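Local coordinates for coenzyme Q-binding protein COQ10 START domain-containing protein (Thermus thermophilus, PDB 2D4R) that is of unknown function but has a START-like fold and may bind or carry a lipid or other hydrophobic ligand, at residues E7-A12 against L94-G99; Y18-D23 against E140-A145; A45-R50 against E66-E71; G89-L94 against V102-T107. All coordinates share one frame; numbering follows the deposited sequence.

Overall arrangement
The four contacts illustrate how a helix-grip fold of the START type is put together, with a curved antiparallel sheet packed against the long C-terminal helix 120-144. Contacts 3 and 4 are hairpin pairings within that sheet; their centres lie about 13 Å apart and their nearest atoms about 5 Å. Contact 4 passes into contact 1 through the shared Leu94, and Arg8 O lies 2.8 Å from Val102 N, a probable hydrogen bond. Contact 2 joins helix 14-22 to helix 120-144 and reaches the other three: Val142 packs on Ala12, Ala21 on Phe93, and Lys22 on Trp68. In many relatives the hydrophobic ligand lies between sheet and long helix, and the same may hold here.

Contact 1. Residues E7-A12 against L94-G99; sequences ERYIPA and LPEGEG
The Tyr9 ring and the Glu96 carboxylate, two flat groups whose planes are nearly parallel (6° apart), dominate this meeting of an edge strand with a hairpin turn. At the edge of the ring, in its plane, sits the carbonyl oxygen of Glu96, 3.1 Å from Tyr9 CE1, while Glu96 OE1 comes to 3.2 Å from Tyr9 CD1. Glu96 thus brings two oxygens to the CD1-CE1 flank of the ring, the backbone one in its plane and the carboxylate one displaced from it. Both side chains have CG anti to the backbone N, and the extended Glu96 chain crosses Tyr9 obliquely. Its OE1 is also salt-bridged to Arg101; an alanine here removes the bridge and the ring contact, and would probably leave Tyr9 and the turn less firmly held. Beyond the ring, Tyr9 OH reaches Gly99 CA at 3.6 Å, where any CB would collide with the hydroxyl. Gly99 CA makes a CA-H...O contact of 3.3 Å with Ala12 O. Ala12 ends an inverse gamma turn centred on Pro11, closed by a weak bond of 2.8 Å from Ala12 N to Ile10 O. Within the other segment, Glu96 N bonds to Gly99 O at 2.9 Å. Strand 3-10 pairs with 100-109 rather than 86-95, so Tyr9 reaches past its neighbour to the reversal joining 86-95 and 100-109, a beta-hairpin turn at the margin of the START-like sheet.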
loop_
_atom_site.group_PDB
_atom_site.type_symbol
_atom_site.label_atom_id
_atom_site.label_comp_id
_atom_site.label_asym_id
_atom_site.label_seq_id
_atom_site.Cartn_x
_atom_site.Cartn_y
_atom_site.Cartn_z
ATOM N N GLU A 7 -3.625 7.694 7.276
ATOM C CA GLU A 7 -2.841 7.776 8.504
ATOM C C GLU A 7 -3.520 6.864 9.515
ATOM O O GLU A 7 -4.741 6.886 9.653
ATOM C CB GLU A 7 -2.845 9.223 9.009
ATOM C CG GLU A 7 -1.807 9.569 10.060
ATOM C CD GLU A 7 -1.733 11.067 10.316
ATOM O OE1 GLU A 7 -2.723 11.634 10.826
ATOM O OE2 GLU A 7 -0.687 11.679 10.003
ATOM N N ARG A 8 -2.742 6.050 10.217
ATOM C CA ARG A 8 -3.341 5.102 11.139
ATOM C C ARG A 8 -2.394 4.765 12.289
ATOM O O ARG A 8 -1.188 4.544 12.078
ATOM C CB ARG A 8 -3.736 3.831 10.380
ATOM C CG ARG A 8 -4.604 2.861 11.163
ATOM C CD ARG A 8 -5.208 1.841 10.227
ATOM N NE ARG A 8 -6.031 0.851 10.910
ATOM C CZ ARG A 8 -7.317 1.018 11.192
ATOM N NH1 ARG A 8 -7.994 0.058 11.811
ATOM N NH2 ARG A 8 -7.926 2.150 10.865
ATOM N N TYR A 9 -2.947 4.732 13.503
ATOM C CA TYR A 9 -2.175 4.381 14.692
ATOM C C TYR A 9 -2.244 2.881 14.962
ATOM O O TYR A 9 -3.331 2.305 15.023
ATOM C CB TYR A 9 -2.694 5.140 15.918
ATOM C CG TYR A 9 -2.052 4.674 17.198
ATOM C CD1 TYR A 9 -0.760 5.080 17.534
ATOM C CD2 TYR A 9 -2.702 3.764 18.041
ATOM C CE1 TYR A 9 -0.125 4.587 18.669
ATOM C CE2 TYR A 9 -2.074 3.268 19.183
ATOM C CZ TYR A 9 -0.782 3.681 19.487
ATOM O OH TYR A 9 -0.133 3.167 20.584
ATOM N N ILE A 10 -1.082 2.253 15.123
ATOM C CA ILE A 10 -1.034 0.827 15.433
ATOM C C ILE A 10 -0.285 0.542 16.740
ATOM O O ILE A 10 0.869 0.923 16.911
ATOM C CB ILE A 10 -0.389 0.039 14.272
ATOM C CG1 ILE A 10 -1.309 0.115 13.043
ATOM C CG2 ILE A 10 -0.153 -1.414 14.676
ATOM C CD1 ILE A 10 -0.758 -0.545 11.786
ATOM N N PRO A 11 -0.950 -0.132 17.686
ATOM C CA PRO A 11 -0.345 -0.465 18.982
ATOM C C PRO A 11 0.766 -1.519 18.910
ATOM O O PRO A 11 0.559 -2.678 19.254
ATOM C CB PRO A 11 -1.533 -0.929 19.817
ATOM C CG PRO A 11 -2.535 -1.394 18.816
ATOM C CD PRO A 11 -2.369 -0.520 17.622
ATOM N N ALA A 12 1.947 -1.092 18.468
ATOM C CA ALA A 12 3.111 -1.966 18.362
ATOM C C ALA A 12 4.307 -1.108 17.964
ATOM O O ALA A 12 4.148 -0.106 17.277
ATOM C CB ALA A 12 2.859 -3.050 17.329
ATOM N N LEU A 94 6.158 6.005 12.054
ATOM C CA LEU A 94 6.612 7.016 12.994
ATOM C C LEU A 94 6.299 6.611 14.429
ATOM O O LEU A 94 5.261 5.997 14.695
ATOM C CB LEU A 94 5.922 8.344 12.689
ATOM C CG LEU A 94 5.948 8.828 11.236
ATOM C CD1 LEU A 94 5.001 10.024 11.084
ATOM C CD2 LEU A 94 7.370 9.204 10.842
ATOM N N PRO A 95 7.188 6.958 15.374
ATOM C CA PRO A 95 6.940 6.603 16.773
ATOM C C PRO A 95 5.810 7.455 17.319
ATOM O O PRO A 95 5.833 8.673 17.191
ATOM C CB PRO A 95 8.273 6.891 17.462
ATOM C CG PRO A 95 8.920 7.913 16.606
ATOM C CD PRO A 95 8.497 7.611 15.196
ATOM N N GLU A 96 4.812 6.797 17.899
ATOM C CA GLU A 96 3.734 7.474 18.605
ATOM C C GLU A 96 3.400 6.667 19.862
ATOM O O GLU A 96 2.483 5.849 19.859
ATOM C CB GLU A 96 2.506 7.576 17.707
ATOM C CG GLU A 96 1.335 8.320 18.333
ATOM C CD GLU A 96 0.338 8.776 17.290
ATOM O OE1 GLU A 96 -0.792 8.251 17.288
ATOM O OE2 GLU A 96 0.686 9.655 16.467
ATOM N N GLY A 97 4.157 6.900 20.931
ATOM C CA GLY A 97 4.057 6.055 22.108
ATOM C C GLY A 97 4.821 4.763 21.894
ATOM O O GLY A 97 5.701 4.704 21.039
ATOM N N GLU A 98 4.491 3.725 22.657
ATOM C CA GLU A 98 5.035 2.394 22.391
ATOM C C GLU A 98 4.412 1.867 21.110
ATOM O O GLU A 98 4.402 0.661 20.857
ATOM C CB GLU A 98 4.712 1.426 23.533
ATOM C CG GLU A 98 5.368 1.760 24.854
ATOM C CD GLU A 98 4.462 1.455 26.022
ATOM O OE1 GLU A 98 4.979 1.293 27.150
ATOM O OE2 GLU A 98 3.231 1.378 25.809
ATOM N N GLY A 99 3.871 2.784 20.319
ATOM C CA GLY A 99 3.101 2.400 19.154
ATOM C C GLY A 99 3.569 3.136 17.926
ATOM O O GLY A 99 4.550 3.872 17.969
#

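Contact 2. Residues Y18-D23 against E140-A145; sequences YRLAKD and ERVLAA
Leu20 leaves its helix with CB directed at helix 120-144, and chi1 (-72°) sets CG beside the backbone N and anti to the carbonyl carbon. At CG the chain forks between two unlike surroundings. One branch, CD1, packs 3.6 Å from Val142 CG2. The other, CD2, lies 3.8 Å above the plane of the Arg141 guanidinium, offset toward its rim, and also touches Ala145 CB at 4.0 Å. An alanine here has neither branch, and would probably weaken the packing of the two helices and uncover that guanidinium face. The Arg141 chain, bent at chi2 and chi3, turns the edge of its guanidinium to polar partners: NH2 makes a salt bridge with Asp23 OD2 at 3.1 Å, a weak bond, bent to 131° at the hydrogen; the two planes are 67° apart. Arg141 NE donates to a water at 2.9 Å, and that water donates to Leu20 O and Asp23 O, satisfying carbonyls at the helix end. Asp23 OD1 also caps Gly26 N at the start of helix 24-27. The contact ties helix 14-22 and its junction with helix 24-27 to the last turns of helix 120-144, while Val142 packs on Ala12, just beyond strand 3-10.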
loop_
_atom_site.group_PDB
_atom_site.type_symbol
_atom_site.label_atom_id
_atom_site.label_comp_id
_atom_site.label_asym_id
_atom_site.label_seq_id
_atom_site.Cartn_x
_atom_site.Cartn_y
_atom_site.Cartn_z
ATOM N N TYR A 18 6.805 -1.984 10.868
ATOM C CA TYR A 18 7.547 -1.862 9.633
ATOM C C TYR A 18 7.844 -3.241 9.052
ATOM O O TYR A 18 7.643 -3.464 7.861
ATOM C CB TYR A 18 8.847 -1.095 9.886
ATOM C CG TYR A 18 9.840 -1.137 8.745
ATOM C CD1 TYR A 18 10.887 -2.052 8.742
ATOM C CD2 TYR A 18 9.748 -0.244 7.680
ATOM C CE1 TYR A 18 11.821 -2.075 7.710
ATOM C CE2 TYR A 18 10.674 -0.260 6.645
ATOM C CZ TYR A 18 11.706 -1.173 6.666
ATOM O OH TYR A 18 12.628 -1.188 5.647
ATOM N N ARG A 19 8.315 -4.169 9.885
ATOM C CA ARG A 19 8.734 -5.490 9.386
ATOM C C ARG A 19 7.560 -6.317 8.877
ATOM O O ARG A 19 7.687 -7.055 7.910
ATOM C CB ARG A 19 9.469 -6.291 10.466
ATOM C CG ARG A 19 11.000 -6.280 10.358
ATOM C CD ARG A 19 11.501 -6.895 9.038
ATOM N NE ARG A 19 12.194 -8.177 9.219
ATOM C CZ ARG A 19 12.874 -8.815 8.262
ATOM N NH1 ARG A 19 13.466 -9.973 8.528
ATOM N NH2 ARG A 19 12.967 -8.299 7.042
ATOM N N LEU A 20 6.420 -6.191 9.542
ATOM C CA LEU A 20 5.214 -6.888 9.129
ATOM C C LEU A 20 4.619 -6.332 7.840
ATOM O O LEU A 20 3.964 -7.059 7.090
ATOM C CB LEU A 20 4.172 -6.821 10.237
ATOM C CG LEU A 20 4.501 -7.682 11.447
ATOM C CD1 LEU A 20 3.570 -7.327 12.596
ATOM C CD2 LEU A 20 4.375 -9.153 11.050
ATOM N N ALA A 21 4.840 -5.049 7.576
ATOM C CA ALA A 21 4.375 -4.459 6.320
ATOM C C ALA A 21 5.295 -4.850 5.163
ATOM O O ALA A 21 4.886 -4.869 4.002
ATOM C CB ALA A 21 4.312 -2.962 6.448
ATOM N N LYS A 22 6.540 -5.174 5.491
ATOM C CA LYS A 22 7.539 -5.496 4.484
ATOM C C LYS A 22 7.330 -6.900 3.943
ATOM O O LYS A 22 7.650 -7.187 2.792
ATOM C CB LYS A 22 8.937 -5.371 5.080
ATOM C CG LYS A 22 10.050 -5.670 4.102
ATOM C CD LYS A 22 11.380 -5.707 4.811
ATOM C CE LYS A 22 12.458 -6.273 3.918
ATOM N NZ LYS A 22 13.784 -6.140 4.568
ATOM N N ASP A 23 6.791 -7.775 4.782
ATOM C CA ASP A 23 6.422 -9.120 4.362
ATOM C C ASP A 23 5.062 -9.040 3.697
ATOM O O ASP A 23 4.037 -9.383 4.309
ATOM C CB ASP A 23 6.350 -10.055 5.571
ATOM C CG ASP A 23 5.756 -11.418 5.224
ATOM O OD1 ASP A 23 5.798 -11.814 4.043
ATOM O OD2 ASP A 23 5.252 -12.090 6.143
ATOM N N GLU A 140 -4.507 -5.286 11.331
ATOM C CA GLU A 140 -5.022 -6.610 11.604
ATOM C C GLU A 140 -3.953 -7.674 11.440
ATOM O O GLU A 140 -4.080 -8.782 11.968
ATOM C CB GLU A 140 -6.202 -6.900 10.680
ATOM C CG GLU A 140 -7.391 -5.982 10.929
ATOM C CD GLU A 140 -8.569 -6.306 10.036
ATOM O OE1 GLU A 140 -8.329 -6.670 8.866
ATOM O OE2 GLU A 140 -9.728 -6.199 10.503
ATOM N N ARG A 141 -2.901 -7.342 10.700
ATOM C CA ARG A 141 -1.782 -8.259 10.554
ATOM C C ARG A 141 -1.023 -8.230 11.869
ATOM O O ARG A 141 -0.679 -9.268 12.429
ATOM C CB ARG A 141 -0.858 -7.802 9.422
ATOM C CG ARG A 141 -0.284 -8.906 8.549
ATOM C CD ARG A 141 0.282 -10.066 9.336
ATOM N NE ARG A 141 1.506 -10.599 8.730
ATOM C CZ ARG A 141 2.083 -11.749 9.083
ATOM N NH1 ARG A 141 1.548 -12.500 10.036
ATOM N NH2 ARG A 141 3.206 -12.147 8.500
ATOM N N VAL A 142 -0.781 -7.019 12.357
ATOM C CA VAL A 142 0.099 -6.806 13.495
ATOM C C VAL A 142 -0.516 -7.401 14.755
ATOM O O VAL A 142 0.197 -7.967 15.585
ATOM C CB VAL A 142 0.393 -5.287 13.705
ATOM C CG1 VAL A 142 1.265 -5.078 14.918
ATOM C CG2 VAL A 142 1.093 -4.720 12.480
ATOM N N LEU A 143 -1.836 -7.288 14.886
ATOM C CA LEU A 143 -2.574 -7.974 15.945
ATOM C C LEU A 143 -2.519 -9.498 15.805
ATOM O O LEU A 143 -2.283 -10.204 16.783
ATOM C CB LEU A 143 -4.030 -7.513 15.952
ATOM C CG LEU A 143 -5.018 -8.384 16.730
ATOM C CD1 LEU A 143 -4.573 -8.487 18.182
ATOM C CD2 LEU A 143 -6.417 -7.781 16.633
ATOM N N ALA A 144 -2.726 -10.004 14.593
ATOM C CA ALA A 144 -2.679 -11.445 14.357
ATOM C C ALA A 144 -1.319 -12.012 14.736
ATOM O O ALA A 144 -1.233 -12.984 15.487
ATOM C CB ALA A 144 -2.958 -11.751 12.908
ATOM N N ALA A 145 -0.256 -11.412 14.213
ATOM C CA ALA A 145 1.088 -11.900 14.480
ATOM C C ALA A 145 1.549 -11.636 15.924
ATOM O O ALA A 145 2.586 -12.129 16.346
ATOM C CB ALA A 145 2.053 -11.277 13.504
HETATM O O HOH W 1 3.179 -9.397 6.670
#

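Contact 3. Residues A45-R50 against E66-E71; sequences ARTRSR and EEWDDE
Glu66 OE1, on a buried side chain, is gripped by two hydroxyls: Ser49 OG donates to its syn lone pair at 2.8 Å, and Thr47 OG1 to its anti lone pair at 3.0 Å. Both hydroxyls occupy the crowded position between backbone N and carbonyl carbon. Glu66 CG takes the corresponding place on its own residue, and a bend at chi2 (-98°) swings the carboxylate back over the facing strand. Each hydroxyl also receives an indole N-H. Trp68 NE1 points at Thr47 OG1, which lies in the ring plane, and although the line is straight (161°) the bond is weak at 3.5 Å; Trp51 NE1 supplies Ser49 OG. Two hydroxyl donors would favour an ionised Glu66, yet its OE2 lies close to Glu64 OE1, so one of the pair is perhaps protonated. On the other face of the sheet, Arg46 and Glu67 run side by side, and Arg46 NH2 forms a very short salt bridge of 2.5 Å with the anti lone pair of Glu67 OE2. Beneath these side chains lies the antiparallel ladder, with Thr47 N to Glu66 O at 3.0 Å and Glu66 N to Thr47 O at 3.1 Å as its hydrogen-bonded pair. Arg46 and Glu67 form the neighbouring non-hydrogen-bonded pair, after which Trp68 N reaches Ala45 O at 2.6 Å. Packing completes the contact: Glu66 touches Phe77 and Asn75 of strand 74-82, and Leu24 of helix 24-27 covers both Ser49 and Glu66. The hairpin is thus inserted between strands 34-43 and 74-82, with Trp68 lying against Lys22 of helix 14-22.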
loop_
_atom_site.group_PDB
_atom_site.type_symbol
_atom_site.label_atom_id
_atom_site.label_comp_id
_atom_site.label_asym_id
_atom_site.label_seq_id
_atom_site.Cartn_x
_atom_site.Cartn_y
_atom_site.Cartn_z
ATOM N N ALA A 45 17.641 -4.232 -0.763
ATOM C CA ALA A 45 16.592 -3.619 0.041
ATOM C C ALA A 45 15.329 -3.357 -0.767
ATOM O O ALA A 45 14.424 -2.684 -0.289
ATOM C CB ALA A 45 17.096 -2.313 0.644
ATOM N N ARG A 46 15.270 -3.870 -1.990
ATOM C CA ARG A 46 14.085 -3.683 -2.827
ATOM C C ARG A 46 13.462 -4.998 -3.286
ATOM O O ARG A 46 14.156 -5.998 -3.479
ATOM C CB ARG A 46 14.421 -2.814 -4.045
ATOM C CG ARG A 46 15.873 -2.898 -4.497
ATOM C CD ARG A 46 16.187 -1.897 -5.621
ATOM N NE ARG A 46 16.477 -0.547 -5.137
ATOM C CZ ARG A 46 17.682 -0.127 -4.758
ATOM N NH1 ARG A 46 18.725 -0.947 -4.798
ATOM N NH2 ARG A 46 17.848 1.120 -4.345
ATOM N N THR A 47 12.141 -4.994 -3.432
ATOM C CA THR A 47 11.444 -6.114 -4.043
ATOM C C THR A 47 10.678 -5.615 -5.241
ATOM O O THR A 47 10.553 -4.406 -5.452
ATOM C CB THR A 47 10.427 -6.788 -3.089
ATOM O OG1 THR A 47 9.525 -5.805 -2.576
ATOM C CG2 THR A 47 11.138 -7.499 -1.944
ATOM N N ARG A 48 10.178 -6.561 -6.032
ATOM C CA ARG A 48 9.202 -6.279 -7.071
ATOM C C ARG A 48 8.006 -7.190 -6.828
ATOM O O ARG A 48 8.166 -8.370 -6.502
ATOM C CB ARG A 48 9.799 -6.529 -8.472
ATOM C CG ARG A 48 8.888 -6.030 -9.605
ATOM C CD ARG A 48 9.469 -6.256 -11.017
ATOM N NE ARG A 48 10.613 -5.387 -11.270
ATOM C CZ ARG A 48 11.878 -5.785 -11.193
ATOM N NH1 ARG A 48 12.152 -7.044 -10.883
ATOM N NH2 ARG A 48 12.866 -4.922 -11.393
ATOM N N SER A 49 6.804 -6.647 -6.972
ATOM C CA SER A 49 5.610 -7.413 -6.660
ATOM C C SER A 49 4.493 -7.157 -7.669
ATOM O O SER A 49 4.405 -6.074 -8.252
ATOM C CB SER A 49 5.129 -7.063 -5.255
ATOM O OG SER A 49 4.819 -5.687 -5.165
ATOM N N ARG A 50 3.646 -8.163 -7.868
ATOM C CA ARG A 50 2.532 -8.072 -8.809
ATOM C C ARG A 50 1.214 -7.991 -8.036
ATOM O O ARG A 50 0.850 -8.911 -7.318
ATOM C CB ARG A 50 2.521 -9.298 -9.739
ATOM C CG ARG A 50 1.342 -9.347 -10.727
ATOM C CD ARG A 50 1.383 -10.597 -11.621
ATOM N NE ARG A 50 2.740 -10.991 -12.018
ATOM C CZ ARG A 50 3.364 -10.571 -13.119
ATOM N NH1 ARG A 50 2.761 -9.733 -13.953
ATOM N NH2 ARG A 50 4.597 -10.988 -13.387
ATOM N N GLU A 66 9.179 -1.733 -4.750
ATOM C CA GLU A 66 9.361 -1.055 -3.476
ATOM C C GLU A 66 10.806 -1.099 -3.006
ATOM O O GLU A 66 11.474 -2.131 -3.069
ATOM C CB GLU A 66 8.433 -1.642 -2.401
ATOM C CG GLU A 66 8.279 -3.136 -2.431
ATOM C CD GLU A 66 7.018 -3.565 -3.150
ATOM O OE1 GLU A 66 7.040 -4.623 -3.813
ATOM O OE2 GLU A 66 6.003 -2.844 -3.050
ATOM N N GLU A 67 11.282 0.054 -2.552
ATOM C CA GLU A 67 12.609 0.181 -1.980
ATOM C C GLU A 67 12.408 0.327 -0.484
ATOM O O GLU A 67 11.679 1.227 -0.028
ATOM C CB GLU A 67 13.308 1.419 -2.545
ATOM C CG GLU A 67 14.799 1.491 -2.277
ATOM C CD GLU A 67 15.391 2.850 -2.632
ATOM O OE1 GLU A 67 14.749 3.889 -2.333
ATOM O OE2 GLU A 67 16.499 2.881 -3.210
ATOM N N TRP A 68 13.047 -0.569 0.268
ATOM C CA TRP A 68 12.870 -0.655 1.709
ATOM C C TRP A 68 14.052 -0.012 2.425
ATOM O O TRP A 68 15.210 -0.352 2.164
ATOM C CB TRP A 68 12.723 -2.125 2.127
ATOM C CG TRP A 68 11.455 -2.772 1.609
ATOM C CD1 TRP A 68 11.340 -3.605 0.536
ATOM C CD2 TRP A 68 10.127 -2.601 2.124
ATOM N NE1 TRP A 68 10.028 -3.963 0.344
ATOM C CE2 TRP A 68 9.260 -3.363 1.304
ATOM C CE3 TRP A 68 9.582 -1.875 3.200
ATOM C CZ2 TRP A 68 7.876 -3.423 1.523
ATOM C CZ3 TRP A 68 8.202 -1.934 3.416
ATOM C CH2 TRP A 68 7.366 -2.707 2.577
ATOM N N ASP A 69 13.752 0.920 3.322
ATOM C CA ASP A 69 14.769 1.556 4.123
ATOM C C ASP A 69 14.720 1.037 5.568
ATOM O O ASP A 69 14.039 1.603 6.429
ATOM C CB ASP A 69 14.569 3.066 4.084
ATOM C CG ASP A 69 15.684 3.810 4.755
ATOM O OD1 ASP A 69 16.399 3.195 5.572
ATOM O OD2 ASP A 69 15.847 5.010 4.471
ATOM N N ASP A 70 15.454 -0.043 5.819
ATOM C CA ASP A 70 15.437 -0.723 7.110
ATOM C C ASP A 70 15.917 0.193 8.227
ATOM O O ASP A 70 15.377 0.174 9.324
ATOM C CB ASP A 70 16.328 -1.973 7.063
ATOM C CG ASP A 70 15.820 -3.032 6.089
ATOM O OD1 ASP A 70 16.628 -3.519 5.264
ATOM O OD2 ASP A 70 14.621 -3.382 6.150
ATOM N N GLU A 71 16.937 0.992 7.945
ATOM C CA GLU A 71 17.491 1.911 8.938
ATOM C C GLU A 71 16.446 2.859 9.513
ATOM O O GLU A 71 16.287 2.962 10.728
ATOM C CB GLU A 71 18.616 2.731 8.311
ATOM C CG GLU A 71 19.975 2.130 8.492
ATOM C CD GLU A 71 20.722 2.813 9.601
ATOM O OE1 GLU A 71 21.168 3.960 9.381
ATOM O OE2 GLU A 71 20.855 2.214 10.688
#

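Contact 4. Residues G89-L94 against V102-T107; sequences GTWVFL and VVLTLT
Strands 86-95 and 100-109 form a beta hairpin in the curved sheet of this START-like fold, almost exactly antiparallel at 177°. Two hydrogen-bonded pairs carry the ladder. Val92 N reaches Val103 O at 3.0 Å and Val103 N returns to Val92 O at 2.9 Å; Thr90 and Thr105 exchange a similar pair. Gly89 CA sits 2.9 Å from Thr105 O, and a CB there would strike that oxygen. On the face turned to helix 120-144, Leu104 CD1 stands over the five-membered ring of Trp91, 3.4 Å from its centroid and 10° off the normal, a CH-pi contact. Leu135 of the helix touches Trp91, and next along the same face Phe93 CD2 meets Val102 CG2 at 3.8 Å. On the opposite face Val92 CG2 presses on Val103 CB at 3.4 Å, whereas the threonine hydroxyls stand too far apart to bond and share a water. That water accepts from Thr90 OG1 and Thr105 OG1, each at 2.6 Å, and donates to Thr90 O and Val103 O. The hairpin thus combines an aromatic, aliphatic face suited to burial under the helix with one where a single water serves both threonine hydroxyls and adds a second donor to two ladder carbonyls.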
loop_
_atom_site.group_PDB
_atom_site.type_symbol
_atom_site.label_atom_id
_atom_site.label_comp_id
_atom_site.label_asym_id
_atom_site.label_seq_id
_atom_site.Cartn_x
_atom_site.Cartn_y
_atom_site.Cartn_z
ATOM N N GLY A 89 4.523 6.240 -4.126
ATOM C CA GLY A 89 4.341 6.864 -2.839
ATOM C C GLY A 89 5.285 6.337 -1.783
ATOM O O GLY A 89 6.346 5.798 -2.078
ATOM N N THR A 90 4.900 6.488 -0.532
ATOM C CA THR A 90 5.770 6.076 0.548
ATOM C C THR A 90 4.920 5.477 1.647
ATOM O O THR A 90 3.783 5.882 1.839
ATOM C CB THR A 90 6.543 7.271 1.122
ATOM O OG1 THR A 90 5.606 8.187 1.688
ATOM C CG2 THR A 90 7.356 7.972 0.024
ATOM N N TRP A 91 5.474 4.480 2.330
ATOM C CA TRP A 91 5.008 4.074 3.654
ATOM C C TRP A 91 6.062 4.552 4.668
ATOM O O TRP A 91 7.255 4.258 4.523
ATOM C CB TRP A 91 4.891 2.548 3.762
ATOM C CG TRP A 91 3.917 1.889 2.801
ATOM C CD1 TRP A 91 3.953 1.929 1.435
ATOM C CD2 TRP A 91 2.831 1.014 3.145
ATOM N NE1 TRP A 91 2.971 1.129 0.912
ATOM C CE2 TRP A 91 2.269 0.554 1.935
ATOM C CE3 TRP A 91 2.283 0.575 4.357
ATOM C CZ2 TRP A 91 1.191 -0.331 1.898
ATOM C CZ3 TRP A 91 1.207 -0.307 4.321
ATOM C CH2 TRP A 91 0.675 -0.751 3.096
ATOM N N VAL A 92 5.633 5.293 5.681
ATOM C CA VAL A 92 6.542 5.667 6.762
ATOM C C VAL A 92 5.953 5.284 8.114
ATOM O O VAL A 92 4.735 5.302 8.309
ATOM C CB VAL A 92 6.860 7.201 6.759
ATOM C CG1 VAL A 92 7.567 7.585 5.446
ATOM C CG2 VAL A 92 5.560 8.026 6.958
ATOM N N PHE A 93 6.831 4.921 9.038
ATOM C CA PHE A 93 6.402 4.382 10.310
ATOM C C PHE A 93 7.011 5.224 11.413
ATOM O O PHE A 93 8.211 5.185 11.670
ATOM C CB PHE A 93 6.826 2.914 10.416
ATOM C CG PHE A 93 6.327 2.066 9.272
ATOM C CD1 PHE A 93 6.876 2.206 7.996
ATOM C CD2 PHE A 93 5.294 1.151 9.459
ATOM C CE1 PHE A 93 6.399 1.454 6.932
ATOM C CE2 PHE A 93 4.812 0.397 8.399
ATOM C CZ PHE A 93 5.364 0.548 7.128
ATOM N N LEU A 94 6.158 6.005 12.054
ATOM C CA LEU A 94 6.612 7.016 12.994
ATOM C C LEU A 94 6.299 6.611 14.429
ATOM O O LEU A 94 5.261 5.997 14.695
ATOM C CB LEU A 94 5.922 8.344 12.689
ATOM C CG LEU A 94 5.948 8.828 11.236
ATOM C CD1 LEU A 94 5.001 10.024 11.084
ATOM C CD2 LEU A 94 7.370 9.204 10.842
ATOM N N VAL A 102 1.406 5.100 11.350
ATOM C CA VAL A 102 1.736 4.725 9.986
ATOM C C VAL A 102 1.124 5.717 9.007
ATOM O O VAL A 102 -0.076 6.011 9.069
ATOM C CB VAL A 102 1.242 3.294 9.662
ATOM C CG1 VAL A 102 1.601 2.924 8.232
ATOM C CG2 VAL A 102 1.887 2.297 10.613
ATOM N N VAL A 103 1.960 6.241 8.114
ATOM C CA VAL A 103 1.506 7.192 7.108
ATOM C C VAL A 103 1.733 6.658 5.699
ATOM O O VAL A 103 2.852 6.320 5.321
ATOM C CB VAL A 103 2.235 8.535 7.238
ATOM C CG1 VAL A 103 1.589 9.562 6.316
ATOM C CG2 VAL A 103 2.221 8.992 8.687
ATOM N N LEU A 104 0.657 6.590 4.928
ATOM C CA LEU A 104 0.722 6.059 3.574
ATOM C C LEU A 104 0.303 7.116 2.560
ATOM O O LEU A 104 -0.832 7.593 2.571
ATOM C CB LEU A 104 -0.186 4.831 3.445
ATOM C CG LEU A 104 -0.327 4.212 2.055
ATOM C CD1 LEU A 104 1.045 3.924 1.479
ATOM C CD2 LEU A 104 -1.158 2.937 2.148
ATOM N N THR A 105 1.224 7.466 1.673
ATOM C CA THR A 105 0.994 8.516 0.697
ATOM C C THR A 105 1.073 7.914 -0.700
ATOM O O THR A 105 2.049 7.224 -1.034
ATOM C CB THR A 105 2.078 9.601 0.829
ATOM O OG1 THR A 105 2.243 9.929 2.210
ATOM C CG2 THR A 105 1.703 10.846 0.050
ATOM N N LEU A 106 0.060 8.193 -1.518
ATOM C CA LEU A 106 -0.069 7.578 -2.839
ATOM C C LEU A 106 -0.410 8.591 -3.938
ATOM O O LEU A 106 -1.490 9.182 -3.950
ATOM C CB LEU A 106 -1.143 6.488 -2.793
ATOM C CG LEU A 106 -1.520 5.798 -4.105
ATOM C CD1 LEU A 106 -0.297 5.187 -4.776
ATOM C CD2 LEU A 106 -2.553 4.741 -3.813
ATOM N N THR A 107 0.523 8.785 -4.860
ATOM C CA THR A 107 0.259 9.556 -6.065
ATOM C C THR A 107 -0.041 8.589 -7.191
ATOM O O THR A 107 0.734 7.678 -7.462
ATOM C CB THR A 107 1.481 10.408 -6.453
ATOM O OG1 THR A 107 1.712 11.381 -5.434
ATOM C CG2 THR A 107 1.275 11.086 -7.819
HETATM O O HOH W 2 3.696 8.160 3.484
#